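PDB 2OZG: GCN5-related N-acetyltransferase from Anabaena variabilis, which binds coenzyme A in a GNAT fold and probably transfers acetyl groups to amines, perhaps those of aminoglycosides. Local coordinates for residues Gly24-Gln29 with Gly86-Tyr91; Phe10-Ala15 with Gln102-Glu107; Ala64-Gly69 with Gly81-Gly86; Val117-Thr122 with Pro390-Phe395. All coordinates share one frame; numbering follows the deposited sequence.

Interaction 1 of 4, residues Gly24-Gln29 with Gly86-Tyr91. With COA (coenzyme A), chain C.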
# COMPACT_ATOMS: atom_id res chain seq x y z
N GLY A 24 14.40 -35.05 -2.43
CA GLY A 24 14.89 -33.72 -2.13
C GLY A 24 14.48 -32.74 -3.19
O GLY A 24 14.12 -31.63 -2.84
N ASN A 25 14.52 -33.16 -4.46
CA ASN A 25 14.03 -32.34 -5.57
C ASN A 25 12.55 -32.09 -5.48
O ASN A 25 12.08 -30.99 -5.76
CB ASN A 25 14.27 -33.06 -6.88
CG ASN A 25 15.65 -33.01 -7.29
OD1 ASN A 25 16.46 -32.26 -6.74
ND2 ASN A 25 15.99 -33.83 -8.29
N ILE A 26 11.80 -33.14 -5.14
CA ILE A 26 10.36 -32.98 -5.01
C ILE A 26 10.07 -32.01 -3.88
O ILE A 26 9.20 -31.12 -4.02
CB ILE A 26 9.65 -34.32 -4.69
CG1 ILE A 26 9.66 -35.20 -5.93
CG2 ILE A 26 8.23 -34.08 -4.26
CD1 ILE A 26 9.21 -36.60 -5.65
N LEU A 27 10.81 -32.14 -2.77
CA LEU A 27 10.63 -31.23 -1.62
C LEU A 27 10.98 -29.78 -1.99
O LEU A 27 10.25 -28.87 -1.63
CB LEU A 27 11.42 -31.72 -0.41
CG LEU A 27 10.94 -33.06 0.17
CD1 LEU A 27 11.55 -33.27 1.57
CD2 LEU A 27 9.39 -33.25 0.26
N GLU A 28 12.05 -29.56 -2.75
CA GLU A 28 12.36 -28.20 -3.23
C GLU A 28 11.23 -27.57 -4.04
O GLU A 28 10.92 -26.35 -3.92
CB GLU A 28 13.59 -28.19 -4.10
CG GLU A 28 14.81 -28.34 -3.35
CD GLU A 28 16.08 -28.19 -4.18
OE1 GLU A 28 15.99 -27.72 -5.36
OE2 GLU A 28 17.15 -28.53 -3.61
N GLN A 29 10.63 -28.37 -4.89
CA GLN A 29 9.54 -27.91 -5.70
C GLN A 29 8.32 -27.63 -4.85
O GLN A 29 7.75 -26.57 -4.92
CB GLN A 29 9.23 -28.93 -6.80
CG GLN A 29 8.02 -28.61 -7.65
CD GLN A 29 8.02 -29.48 -8.91
OE1 GLN A 29 8.81 -30.41 -9.02
NE2 GLN A 29 7.16 -29.16 -9.85
N GLY A 86 5.21 -33.71 0.90
CA GLY A 86 5.10 -33.25 -0.47
C GLY A 86 4.86 -34.36 -1.46
O GLY A 86 5.49 -35.43 -1.40
N ILE A 87 3.95 -34.10 -2.39
CA ILE A 87 3.66 -34.97 -3.54
C ILE A 87 3.98 -34.16 -4.79
O ILE A 87 3.48 -33.07 -4.92
CB ILE A 87 2.18 -35.38 -3.59
CG1 ILE A 87 1.76 -36.00 -2.26
CG2 ILE A 87 1.88 -36.33 -4.72
CD1 ILE A 87 2.45 -37.39 -1.96
N ALA A 88 4.79 -34.69 -5.68
CA ALA A 88 5.14 -34.01 -6.92
C ALA A 88 3.85 -33.68 -7.65
O ALA A 88 2.93 -34.49 -7.71
CB ALA A 88 6.07 -34.92 -7.76
N PRO A 89 3.80 -32.52 -8.25
CA PRO A 89 2.49 -32.08 -8.72
C PRO A 89 1.84 -32.99 -9.72
O PRO A 89 0.63 -33.12 -9.71
CB PRO A 89 2.76 -30.67 -9.26
CG PRO A 89 4.19 -30.71 -9.66
CD PRO A 89 4.87 -31.59 -8.62
N GLU A 90 2.62 -33.70 -10.53
CA GLU A 90 2.04 -34.60 -11.49
C GLU A 90 1.31 -35.79 -10.86
O GLU A 90 0.57 -36.49 -11.54
CB GLU A 90 3.09 -35.11 -12.49
CG GLU A 90 4.17 -36.02 -11.95
CD GLU A 90 5.45 -35.31 -11.46
OE1 GLU A 90 5.43 -34.14 -11.04
OE2 GLU A 90 6.50 -35.97 -11.49
N TYR A 91 1.50 -36.03 -9.56
CA TYR A 91 0.84 -37.16 -8.90
C TYR A 91 -0.29 -36.74 -7.96
O TYR A 91 -0.91 -37.55 -7.29
CB TYR A 91 1.88 -37.99 -8.15
CG TYR A 91 2.91 -38.61 -9.05
CD1 TYR A 91 2.52 -39.54 -10.01
CD2 TYR A 91 4.27 -38.33 -8.93
CE1 TYR A 91 3.46 -40.14 -10.85
CE2 TYR A 91 5.21 -38.94 -9.77
CZ TYR A 91 4.79 -39.85 -10.72
OH TYR A 91 5.68 -40.47 -11.57
N1A COA C . -6.28 -28.12 -0.31
C2A COA C . -7.27 -28.77 0.33
N3A COA C . -7.36 -30.11 0.33
C4A COA C . -6.43 -30.84 -0.34
C5A COA C . -5.39 -30.21 -1.02
C6A COA C . -5.34 -28.80 -0.99
N6A COA C . -4.38 -28.09 -1.61
N7A COA C . -4.66 -31.20 -1.58
C8A COA C . -5.22 -32.39 -1.26
N9A COA C . -6.30 -32.16 -0.49
C1B COA C . -7.26 -33.12 0.12
C2B COA C . -8.27 -33.64 -0.89
O2B COA C . -9.42 -32.77 -1.04
C3B COA C . -8.59 -35.03 -0.36
O3B COA C . -9.80 -35.08 0.40
P3B COA C . -11.19 -35.61 -0.28
O7A COA C . -11.02 -37.12 -0.29
O8A COA C . -12.27 -35.04 0.63
O9A COA C . -11.21 -35.05 -1.69
C4B COA C . -7.39 -35.44 0.49
O4B COA C . -6.60 -34.27 0.68
C5B COA C . -6.56 -36.55 -0.16
O5B COA C . -5.98 -36.04 -1.37
P1A COA C . -4.62 -36.64 -2.03
O1A COA C . -4.09 -37.77 -1.18
O2A COA C . -4.92 -36.91 -3.51
O3A COA C . -3.63 -35.34 -1.97
P2A COA C . -2.46 -35.00 -3.06
O4A COA C . -1.77 -36.33 -3.38
O5A COA C . -3.11 -34.23 -4.21
O6A COA C . -1.46 -34.00 -2.19
CBP COA C . -0.13 -31.87 -1.61
CCP COA C . -0.81 -32.78 -2.66
CDP COA C . 0.37 -32.80 -0.51
CEP COA C . -1.26 -31.07 -0.98
CAP COA C . 1.04 -31.04 -2.31
OAP COA C . 2.37 -31.59 -2.03
C9P COA C . 1.19 -29.50 -2.20
O9P COA C . 0.48 -28.65 -2.97
N8P COA C . 2.10 -28.87 -1.43
C7P COA C . 3.10 -29.27 -0.43
C6P COA C . 2.64 -28.47 0.78
C5P COA C . 1.87 -29.36 1.75
O5P COA C . 0.97 -30.10 1.36
N4P COA C . 2.20 -29.28 3.04
C3P COA C . 1.59 -30.01 4.15
C2P COA C . 2.41 -29.66 5.37
S1P COA C . 4.08 -30.42 5.27
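Ile26 and Gln29, one turn apart on helix 20-30, both direct their side chains at the chain where strand 75-87 gives way to a short 3-10 turn. Ile26 meets Ala88 with two branches: its CG2, anti to the backbone N, lies 3.8 Å from Ala88 N, while CG1 of Ile26 packs 4.0 Å from Ala88 CB. Leu27 starts out away from the strand, yet its CD2 swings back to 4.3 Å from Gly86 N. A side chain on Gly86 would press tightly against that methyl, so glycine lets helix and strand lie close. Gln29 meets Pro89 tip to tip. With CG anti to the backbone N (chi1 175°) and the chain extended beyond it, the amide rests against the proline ring, Gln29 NE2 standing 3.4 Å from Pro89 CG. The contact is van der Waals, since the proline ring carbons offer no acceptor; NE2 is hydrogen-bonded to Tyr204 OH of the second subunit. An alanine in place of Gln29 would probably leave a gap beside the Pro89 ring and deprive that tyrosine hydroxyl of one mate. The strand also holds coenzyme A: Ile87 N donates an almost straight bond (177°) to OAP of coenzyme A at 3.0 Å, and Ile87 O receives a weak one in return. Backbone recognition of the pantetheine arm by this strand is characteristic of the GNAT acetyl-coenzyme A site.

Interaction 2 of 4, residues Phe10-Ala15 with Gln102-Glu107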
# COMPACT_ATOMS: atom_id res chain seq x y z
N PHE A 10 0.41 -47.63 -4.57
CA PHE A 10 1.33 -46.79 -3.82
C PHE A 10 2.12 -47.69 -2.89
O PHE A 10 1.54 -48.45 -2.15
CB PHE A 10 0.63 -45.76 -2.98
CG PHE A 10 -0.12 -44.74 -3.77
CD1 PHE A 10 0.54 -43.92 -4.68
CD2 PHE A 10 -1.46 -44.55 -3.57
CE1 PHE A 10 -0.15 -42.97 -5.41
CE2 PHE A 10 -2.16 -43.59 -4.29
CZ PHE A 10 -1.50 -42.81 -5.22
N LYS A 11 3.44 -47.60 -2.93
CA LYS A 11 4.29 -48.38 -2.07
C LYS A 11 5.00 -47.37 -1.15
O LYS A 11 5.50 -46.34 -1.62
CB LYS A 11 5.28 -49.22 -2.89
CG LYS A 11 6.19 -50.12 -2.05
CD LYS A 11 7.30 -50.76 -2.86
CE LYS A 11 8.11 -51.71 -1.99
NZ LYS A 11 9.06 -52.61 -2.76
N TYR A 12 5.01 -47.67 0.15
CA TYR A 12 5.62 -46.80 1.18
C TYR A 12 6.94 -47.38 1.62
O TYR A 12 6.97 -48.53 1.97
CB TYR A 12 4.66 -46.75 2.37
CG TYR A 12 5.13 -46.07 3.64
CD1 TYR A 12 5.08 -44.70 3.77
CD2 TYR A 12 5.51 -46.82 4.77
CE1 TYR A 12 5.48 -44.07 4.94
CE2 TYR A 12 5.90 -46.20 5.96
CZ TYR A 12 5.88 -44.82 6.03
OH TYR A 12 6.25 -44.16 7.20
N THR A 13 8.03 -46.60 1.67
CA THR A 13 9.32 -47.14 2.06
C THR A 13 10.18 -46.14 2.83
O THR A 13 9.89 -44.98 2.85
CB THR A 13 10.15 -47.53 0.79
OG1 THR A 13 10.76 -46.37 0.21
CG2 THR A 13 9.27 -48.21 -0.25
N LYS A 14 11.26 -46.58 3.43
CA LYS A 14 12.16 -45.63 4.08
C LYS A 14 12.97 -45.01 2.95
O LYS A 14 13.14 -45.64 1.89
CB LYS A 14 13.00 -46.31 5.18
CG LYS A 14 12.10 -46.82 6.33
CD LYS A 14 12.83 -47.45 7.50
N ALA A 15 13.39 -43.75 3.08
CA ALA A 15 14.26 -43.16 2.05
C ALA A 15 15.59 -43.89 2.10
O ALA A 15 15.95 -44.40 3.13
CB ALA A 15 14.49 -41.65 2.30
N GLN A 102 -1.53 -42.26 5.97
CA GLN A 102 -2.03 -43.45 6.59
C GLN A 102 -0.91 -44.46 6.87
O GLN A 102 -0.83 -45.01 7.95
CB GLN A 102 -3.10 -44.05 5.68
CG GLN A 102 -4.34 -43.16 5.55
CD GLN A 102 -5.41 -43.78 4.60
OE1 GLN A 102 -5.06 -44.43 3.60
NE2 GLN A 102 -6.70 -43.53 4.89
N HIS A 103 -0.06 -44.72 5.88
CA HIS A 103 1.11 -45.58 6.09
C HIS A 103 1.98 -45.08 7.20
O HIS A 103 2.42 -45.86 8.00
CB HIS A 103 1.95 -45.74 4.80
CG HIS A 103 1.39 -46.76 3.85
ND1 HIS A 103 0.97 -46.44 2.57
CD2 HIS A 103 1.20 -48.10 3.98
CE1 HIS A 103 0.55 -47.54 1.96
NE2 HIS A 103 0.68 -48.55 2.79
N THR A 104 2.28 -43.80 7.19
CA THR A 104 3.06 -43.15 8.22
C THR A 104 2.45 -43.34 9.61
O THR A 104 3.14 -43.68 10.55
CB THR A 104 3.17 -41.62 7.91
OG1 THR A 104 3.81 -41.47 6.64
CG2 THR A 104 3.98 -40.90 8.94
N LEU A 105 1.15 -43.08 9.74
CA LEU A 105 0.47 -43.30 11.01
C LEU A 105 0.57 -44.75 11.49
O LEU A 105 0.79 -45.01 12.67
CB LEU A 105 -1.00 -42.87 10.90
CG LEU A 105 -1.27 -41.40 10.95
CD1 LEU A 105 -2.77 -41.14 10.67
CD2 LEU A 105 -0.90 -40.84 12.30
N GLN A 106 0.41 -45.69 10.57
CA GLN A 106 0.56 -47.09 10.90
C GLN A 106 1.96 -47.35 11.40
O GLN A 106 2.14 -48.10 12.36
CB GLN A 106 0.25 -47.97 9.69
CG GLN A 106 0.64 -49.46 9.83
CD GLN A 106 -0.13 -50.24 10.95
OE1 GLN A 106 -1.05 -49.72 11.60
NE2 GLN A 106 0.26 -51.50 11.14
N GLU A 107 2.97 -46.74 10.78
CA GLU A 107 4.33 -46.94 11.28
C GLU A 107 4.50 -46.36 12.69
O GLU A 107 5.07 -46.97 13.57
CB GLU A 107 5.36 -46.32 10.34
CG GLU A 107 6.75 -46.44 10.86
CD GLU A 107 7.80 -45.89 9.92
OE1 GLU A 107 7.50 -45.55 8.74
OE2 GLU A 107 8.95 -45.80 10.39
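His103 and Tyr12 bring together helix 96-110 and the N-terminal strand 10-14 of the GNAT fold, the axes of 10-14 and 102-107 crossing at -43°. Walking along the helix, His103 comes first. It slides past Tyr12 in the opposite direction, so that the near-parallel rings barely overlap and each instead receives the other's methylene: His103 CB sits over the Tyr12 ring, 3.6 Å from its centroid, and Tyr12 CB over the imidazole, 3.8 Å from its centroid, a reciprocal pair of CH-pi contacts. Thr104 follows, crossing the tyrosine at about a right angle, with Thr104 OG1 3.5 Å from Tyr12 CE1; that hydroxyl is bonded to Leu100 O, a turn back in the helix. Last comes Glu107: with CG anti to its backbone N (chi1 177°) and the chain extended beyond, it carries its carboxylate out to the phenol, the two planes 75° apart. Its OE2 forms a salt bridge with Arg51 of strand 50-55, which would probably keep the group charged. An alanine at Tyr12 would probably cost Glu107 its phenol partner and leave the helix face beside His103 CB poorly filled. That phenol bond is very short as modelled, its exact length doubtful: Glu107 OE1 lies at the ring edge, in its plane, 2.4 Å from the donor Tyr12 OH.

Interaction 3 of 4, residues Ala64-Gly69 with Gly81-Gly86. With COA (coenzyme A), chain C.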
# COMPACT_ATOMS: atom_id res chain seq x y z
N ALA A 64 9.08 -36.41 6.25
CA ALA A 64 9.94 -36.71 7.37
C ALA A 64 9.12 -36.94 8.63
O ALA A 64 8.11 -36.24 8.91
CB ALA A 64 10.93 -35.56 7.63
N ILE A 65 9.53 -37.96 9.36
CA ILE A 65 8.98 -38.27 10.68
C ILE A 65 10.06 -37.85 11.71
O ILE A 65 11.21 -38.31 11.62
CB ILE A 65 8.74 -39.79 10.88
CG1 ILE A 65 7.78 -40.36 9.84
CG2 ILE A 65 8.12 -40.00 12.28
CD1 ILE A 65 7.60 -41.85 10.03
N LEU A 66 9.67 -37.03 12.69
CA LEU A 66 10.58 -36.56 13.78
C LEU A 66 10.17 -37.15 15.11
O LEU A 66 9.20 -36.69 15.75
CB LEU A 66 10.60 -35.00 13.87
CG LEU A 66 10.94 -34.31 12.55
CD1 LEU A 66 10.97 -32.78 12.70
CD2 LEU A 66 12.28 -34.77 12.00
N PRO A 67 10.83 -38.26 15.49
CA PRO A 67 10.50 -38.84 16.75
C PRO A 67 11.04 -38.04 17.89
O PRO A 67 12.26 -37.90 18.03
CB PRO A 67 11.12 -40.26 16.69
CG PRO A 67 11.65 -40.43 15.31
CD PRO A 67 11.78 -39.06 14.73
N MSE A 68 10.15 -37.54 18.72
CA MSE A 68 10.58 -36.71 19.83
C MSE A 68 9.58 -36.79 20.97
O MSE A 68 9.13 -37.86 21.31
CB MSE A 68 10.78 -35.28 19.31
CG MSE A 68 9.58 -34.68 18.68
SE MSE A 68 9.76 -32.83 18.18
CE MSE A 68 8.71 -32.89 16.56
N GLY A 69 9.30 -35.68 21.62
CA GLY A 69 8.36 -35.67 22.71
C GLY A 69 7.63 -34.36 22.74
O GLY A 69 8.06 -33.37 22.11
N GLY A 81 6.60 -36.00 15.09
CA GLY A 81 6.35 -34.79 14.34
C GLY A 81 6.38 -35.17 12.88
O GLY A 81 7.19 -36.00 12.48
N ILE A 82 5.42 -34.66 12.12
CA ILE A 82 5.42 -34.91 10.66
C ILE A 82 5.88 -33.63 9.97
O ILE A 82 5.27 -32.60 10.16
CB ILE A 82 4.05 -35.38 10.15
CG1 ILE A 82 3.56 -36.62 10.91
CG2 ILE A 82 4.07 -35.67 8.62
CD1 ILE A 82 4.41 -37.76 10.74
N ALA A 83 6.93 -33.71 9.15
CA ALA A 83 7.40 -32.58 8.45
C ALA A 83 7.54 -32.84 6.92
O ALA A 83 7.62 -33.98 6.43
CB ALA A 83 8.75 -32.14 9.05
N ALA A 84 7.64 -31.73 6.19
CA ALA A 84 7.89 -31.73 4.74
C ALA A 84 7.07 -32.74 3.92
O ALA A 84 7.63 -33.54 3.17
CB ALA A 84 9.37 -31.92 4.49
N VAL A 85 5.75 -32.70 4.06
CA VAL A 85 4.90 -33.57 3.29
C VAL A 85 4.78 -32.97 1.90
O VAL A 85 4.31 -31.85 1.75
CB VAL A 85 3.48 -33.67 3.89
CG1 VAL A 85 2.61 -34.54 3.02
CG2 VAL A 85 3.55 -34.22 5.29
N GLY A 86 5.21 -33.71 0.90
CA GLY A 86 5.10 -33.25 -0.47
C GLY A 86 4.86 -34.36 -1.46
O GLY A 86 5.49 -35.43 -1.40
N1A COA C . -6.28 -28.12 -0.31
C2A COA C . -7.27 -28.77 0.33
N3A COA C . -7.36 -30.11 0.33
C4A COA C . -6.43 -30.84 -0.34
C5A COA C . -5.39 -30.21 -1.02
C6A COA C . -5.34 -28.80 -0.99
N6A COA C . -4.38 -28.09 -1.61
N7A COA C . -4.66 -31.20 -1.58
C8A COA C . -5.22 -32.39 -1.26
N9A COA C . -6.30 -32.16 -0.49
C1B COA C . -7.26 -33.12 0.12
C2B COA C . -8.27 -33.64 -0.89
O2B COA C . -9.42 -32.77 -1.04
C3B COA C . -8.59 -35.03 -0.36
O3B COA C . -9.80 -35.08 0.40
P3B COA C . -11.19 -35.61 -0.28
O7A COA C . -11.02 -37.12 -0.29
O8A COA C . -12.27 -35.04 0.63
O9A COA C . -11.21 -35.05 -1.69
C4B COA C . -7.39 -35.44 0.49
O4B COA C . -6.60 -34.27 0.68
C5B COA C . -6.56 -36.55 -0.16
O5B COA C . -5.98 -36.04 -1.37
P1A COA C . -4.62 -36.64 -2.03
O1A COA C . -4.09 -37.77 -1.18
O2A COA C . -4.92 -36.91 -3.51
O3A COA C . -3.63 -35.34 -1.97
P2A COA C . -2.46 -35.00 -3.06
O4A COA C . -1.77 -36.33 -3.38
O5A COA C . -3.11 -34.23 -4.21
O6A COA C . -1.46 -34.00 -2.19
CBP COA C . -0.13 -31.87 -1.61
CCP COA C . -0.81 -32.78 -2.66
CDP COA C . 0.37 -32.80 -0.51
CEP COA C . -1.26 -31.07 -0.98
CAP COA C . 1.04 -31.04 -2.31
OAP COA C . 2.37 -31.59 -2.03
C9P COA C . 1.19 -29.50 -2.20
O9P COA C . 0.48 -28.65 -2.97
N8P COA C . 2.10 -28.87 -1.43
C7P COA C . 3.10 -29.27 -0.43
C6P COA C . 2.64 -28.47 0.78
C5P COA C . 1.87 -29.36 1.75
O5P COA C . 0.97 -30.10 1.36
N4P COA C . 2.20 -29.28 3.04
C3P COA C . 1.59 -30.01 4.15
C2P COA C . 2.41 -29.66 5.37
S1P COA C . 4.08 -30.42 5.27
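Ala64 and Ala83 face each other as an antiparallel hydrogen-bonded pair, Ala64 CB lying 4.3 Å from Ala83 CB, and small residues set the relief on this side of the hairpin 58-72/75-87. Leu66 rises beside them and hangs a methyl over the low alanine, Leu66 CD1 standing 4.3 Å from Ala83 CB. Opposite Leu66 is Gly81, and the hollow over this glycine is filled from further along the strand. Selenomethionine Met68 turns its CG between the backbone N and the carbonyl carbon (chi1 57°), and the chain, bent at chi3, lays Met68 CE 3.8 Å from Gly81 CA. A CB on Gly81 would collide with that methyl. On the opposite face Ile65 and Ile82 form the intervening non-hydrogen-bonded pair, meeting at Ile65 CG1 and Ile82 CD1, 4.4 Å apart; helix 96-110 packs on both through Thr104. Toward the cofactor the regular pairing is interrupted: Ala84 adopts a left-handed backbone conformation (phi 45°, psi 54°), consistent with the beta bulge of GNAT strand 4, and Val85 N comes 3.1 Å from the coenzyme A sulfur S1P. Chemically, the contact is a ladder of four near-straight N-H...O bonds sheathed in apolar groups. The amides of the hydrogen-bonded pairs satisfy one another, while Ile65 and Ile82 bond outward to Asn49 and Val117, and at the bulge Val85 N is instead brought close to the cofactor sulfur.

Interaction 4 of 4, residues Val117-Thr122 with Pro390-Phe395. With COA (coenzyme A), chain C.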
# COMPACT_ATOMS: atom_id res chain seq x y z
N VAL A 117 2.03 -34.81 15.70
CA VAL A 117 1.70 -33.41 15.49
C VAL A 117 2.32 -32.91 14.15
O VAL A 117 3.39 -33.40 13.73
CB VAL A 117 2.26 -32.57 16.66
CG1 VAL A 117 2.22 -31.00 16.38
CG2 VAL A 117 1.53 -32.92 17.92
N LEU A 118 1.66 -31.93 13.53
CA LEU A 118 2.07 -31.29 12.29
C LEU A 118 1.34 -29.97 12.09
O LEU A 118 0.28 -29.72 12.67
CB LEU A 118 1.81 -32.22 11.06
CG LEU A 118 0.39 -32.77 10.81
CD1 LEU A 118 -0.52 -31.75 10.17
CD2 LEU A 118 0.49 -33.97 9.90
N TYR A 119 1.94 -29.14 11.24
CA TYR A 119 1.41 -27.84 10.84
C TYR A 119 0.84 -28.09 9.43
O TYR A 119 1.59 -28.49 8.50
CB TYR A 119 2.53 -26.79 10.79
CG TYR A 119 2.93 -26.23 12.13
CD1 TYR A 119 2.28 -25.12 12.62
CD2 TYR A 119 3.95 -26.80 12.90
CE1 TYR A 119 2.62 -24.58 13.84
CE2 TYR A 119 4.34 -26.24 14.12
CZ TYR A 119 3.65 -25.15 14.58
OH TYR A 119 3.91 -24.55 15.75
N PRO A 120 -0.50 -28.01 9.29
CA PRO A 120 -1.03 -28.42 7.96
C PRO A 120 -0.97 -27.31 6.85
O PRO A 120 -1.22 -26.18 7.12
CB PRO A 120 -2.51 -28.69 8.26
CG PRO A 120 -2.82 -27.62 9.32
CD PRO A 120 -1.59 -27.66 10.22
N ALA A 121 -0.66 -27.64 5.60
CA ALA A 121 -0.77 -26.59 4.54
C ALA A 121 -2.24 -26.56 4.14
O ALA A 121 -2.76 -25.56 3.69
CB ALA A 121 0.09 -26.94 3.35
N THR A 122 -2.91 -27.69 4.36
CA THR A 122 -4.31 -27.85 4.08
C THR A 122 -4.89 -28.86 5.08
O THR A 122 -4.42 -29.98 5.22
CB THR A 122 -4.56 -28.25 2.61
OG1 THR A 122 -5.94 -28.65 2.44
CG2 THR A 122 -3.60 -29.38 2.20
N PRO A 390 -2.88 -24.53 24.90
CA PRO A 390 -1.66 -25.15 24.34
C PRO A 390 -0.96 -24.41 23.25
O PRO A 390 -1.58 -23.96 22.30
CB PRO A 390 -2.18 -26.48 23.84
CG PRO A 390 -3.68 -26.22 23.54
CD PRO A 390 -4.12 -25.21 24.47
N TRP A 391 0.37 -24.32 23.34
CA TRP A 391 1.11 -23.69 22.27
C TRP A 391 2.52 -24.23 22.24
O TRP A 391 2.92 -24.97 23.12
CB TRP A 391 1.05 -22.17 22.44
CG TRP A 391 1.86 -21.63 23.65
CD1 TRP A 391 1.50 -21.66 24.99
CD2 TRP A 391 3.17 -21.00 23.62
NE1 TRP A 391 2.48 -21.09 25.75
CE2 TRP A 391 3.50 -20.66 24.94
CE3 TRP A 391 4.06 -20.66 22.60
CZ2 TRP A 391 4.69 -20.03 25.26
CZ3 TRP A 391 5.23 -20.03 22.94
CH2 TRP A 391 5.53 -19.72 24.24
N MSE A 392 3.23 -23.96 21.15
CA MSE A 392 4.62 -24.27 21.05
C MSE A 392 5.26 -23.08 20.37
O MSE A 392 4.60 -22.35 19.61
CB MSE A 392 4.94 -25.50 20.24
CG MSE A 392 4.76 -25.37 18.72
SE MSE A 392 5.22 -27.07 17.91
CE MSE A 392 4.18 -28.22 18.91
N ILE A 393 6.57 -22.95 20.59
CA ILE A 393 7.34 -21.84 20.00
C ILE A 393 7.92 -22.23 18.65
O ILE A 393 8.33 -21.40 17.83
CB ILE A 393 8.43 -21.39 20.98
CG1 ILE A 393 8.92 -19.96 20.64
CG2 ILE A 393 9.62 -22.43 21.02
CD1 ILE A 393 9.67 -19.33 21.78
N ASP A 394 7.86 -23.50 18.38
CA ASP A 394 8.53 -24.08 17.23
C ASP A 394 7.61 -24.37 16.03
O ASP A 394 6.44 -24.66 16.13
CB ASP A 394 9.19 -25.40 17.65
CG ASP A 394 10.30 -25.22 18.62
OD1 ASP A 394 11.19 -24.40 18.37
OD2 ASP A 394 10.33 -25.97 19.61
N PHE A 395 8.20 -24.30 14.88
CA PHE A 395 7.53 -24.64 13.69
C PHE A 395 8.35 -25.77 13.08
O PHE A 395 9.56 -25.82 13.27
CB PHE A 395 7.53 -23.47 12.74
CG PHE A 395 7.04 -23.87 11.41
CD1 PHE A 395 5.67 -23.94 11.16
CD2 PHE A 395 7.93 -24.27 10.42
CE1 PHE A 395 5.20 -24.38 9.92
CE2 PHE A 395 7.47 -24.71 9.19
CZ PHE A 395 6.09 -24.77 8.95
N1A COA C . -6.28 -28.12 -0.31
C2A COA C . -7.27 -28.77 0.33
N3A COA C . -7.36 -30.11 0.33
C4A COA C . -6.43 -30.84 -0.34
C5A COA C . -5.39 -30.21 -1.02
C6A COA C . -5.34 -28.80 -0.99
N6A COA C . -4.38 -28.09 -1.61
N7A COA C . -4.66 -31.20 -1.58
C8A COA C . -5.22 -32.39 -1.26
N9A COA C . -6.30 -32.16 -0.49
C1B COA C . -7.26 -33.12 0.12
C2B COA C . -8.27 -33.64 -0.89
O2B COA C . -9.42 -32.77 -1.04
C3B COA C . -8.59 -35.03 -0.36
O3B COA C . -9.80 -35.08 0.40
P3B COA C . -11.19 -35.61 -0.28
O7A COA C . -11.02 -37.12 -0.29
O8A COA C . -12.27 -35.04 0.63
O9A COA C . -11.21 -35.05 -1.69
C4B COA C . -7.39 -35.44 0.49
O4B COA C . -6.60 -34.27 0.68
C5B COA C . -6.56 -36.55 -0.16
O5B COA C . -5.98 -36.04 -1.37
P1A COA C . -4.62 -36.64 -2.03
O1A COA C . -4.09 -37.77 -1.18
O2A COA C . -4.92 -36.91 -3.51
O3A COA C . -3.63 -35.34 -1.97
P2A COA C . -2.46 -35.00 -3.06
O4A COA C . -1.77 -36.33 -3.38
O5A COA C . -3.11 -34.23 -4.21
O6A COA C . -1.46 -34.00 -2.19
CBP COA C . -0.13 -31.87 -1.61
CCP COA C . -0.81 -32.78 -2.66
CDP COA C . 0.37 -32.80 -0.51
CEP COA C . -1.26 -31.07 -0.98
CAP COA C . 1.04 -31.04 -2.31
OAP COA C . 2.37 -31.59 -2.03
C9P COA C . 1.19 -29.50 -2.20
O9P COA C . 0.48 -28.65 -2.97
N8P COA C . 2.10 -28.87 -1.43
C7P COA C . 3.10 -29.27 -0.43
C6P COA C . 2.64 -28.47 0.78
C5P COA C . 1.87 -29.36 1.75
O5P COA C . 0.97 -30.10 1.36
N4P COA C . 2.20 -29.28 3.04
C3P COA C . 1.59 -30.01 4.15
C2P COA C . 2.41 -29.66 5.37
S1P COA C . 4.08 -30.42 5.27
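Tyr119 donates the one hydrogen bond of this contact, its OH reaching Asp394 O at 2.6 Å, near the carbonyl plane and close to the line of the C=O bond (159°). The carboxylate of Asp394 is engaged elsewhere, in a salt bridge to Arg184. Aromatic contact comes next: Phe395 crosses Tyr119 obliquely, ring planes 43° apart, with Phe395 CD1 over the centre of the tyrosine ring and Phe395 CE1 3.7 Å from Tyr119 CG. Apolar and selenium contacts complete the set. Selenomethionine Met392 runs past the phenol in the opposite direction, an oblique Met-aromatic contact in which Met392 SE lies 4.0 Å from Tyr119 CE2. Met392 CE lies 4.2 Å from Val117 CG1. Trp286 of strand 279-290 also meets the Tyr119 ring. Beyond the tyrosine the chain borders the cofactor, Ala121 CB lying 3.2 Å from N4P of coenzyme A. Thus the C-terminal end of the chain docks on the strand-to-loop exit that walls the GNAT coenzyme A pocket.

Three of the four contacts lie wholly in the N-terminal GNAT domain; interaction 4 ties that domain to the chain's C-terminal end. Along the sequence, interaction 2 spans the widest loop of the first three, with interaction 1 inside it and interaction 3 inside that; interaction 4 opens later. Strand 75-87 is the common element: interactions 1 and 3 share Gly86 on it, and strand 115-118 of interaction 4 pairs with it, Ile82 N lying 2.9 Å from Val117 O. Helix 96-110 of interaction 2 packs on interaction 3 through Thr104. The centres of interactions 3 and 4 are about 11 Å apart, those of 1 and 4 about 21 Å. Interactions 1, 3 and 4 all touch coenzyme A, so one strand system both builds the core and lines the pocket.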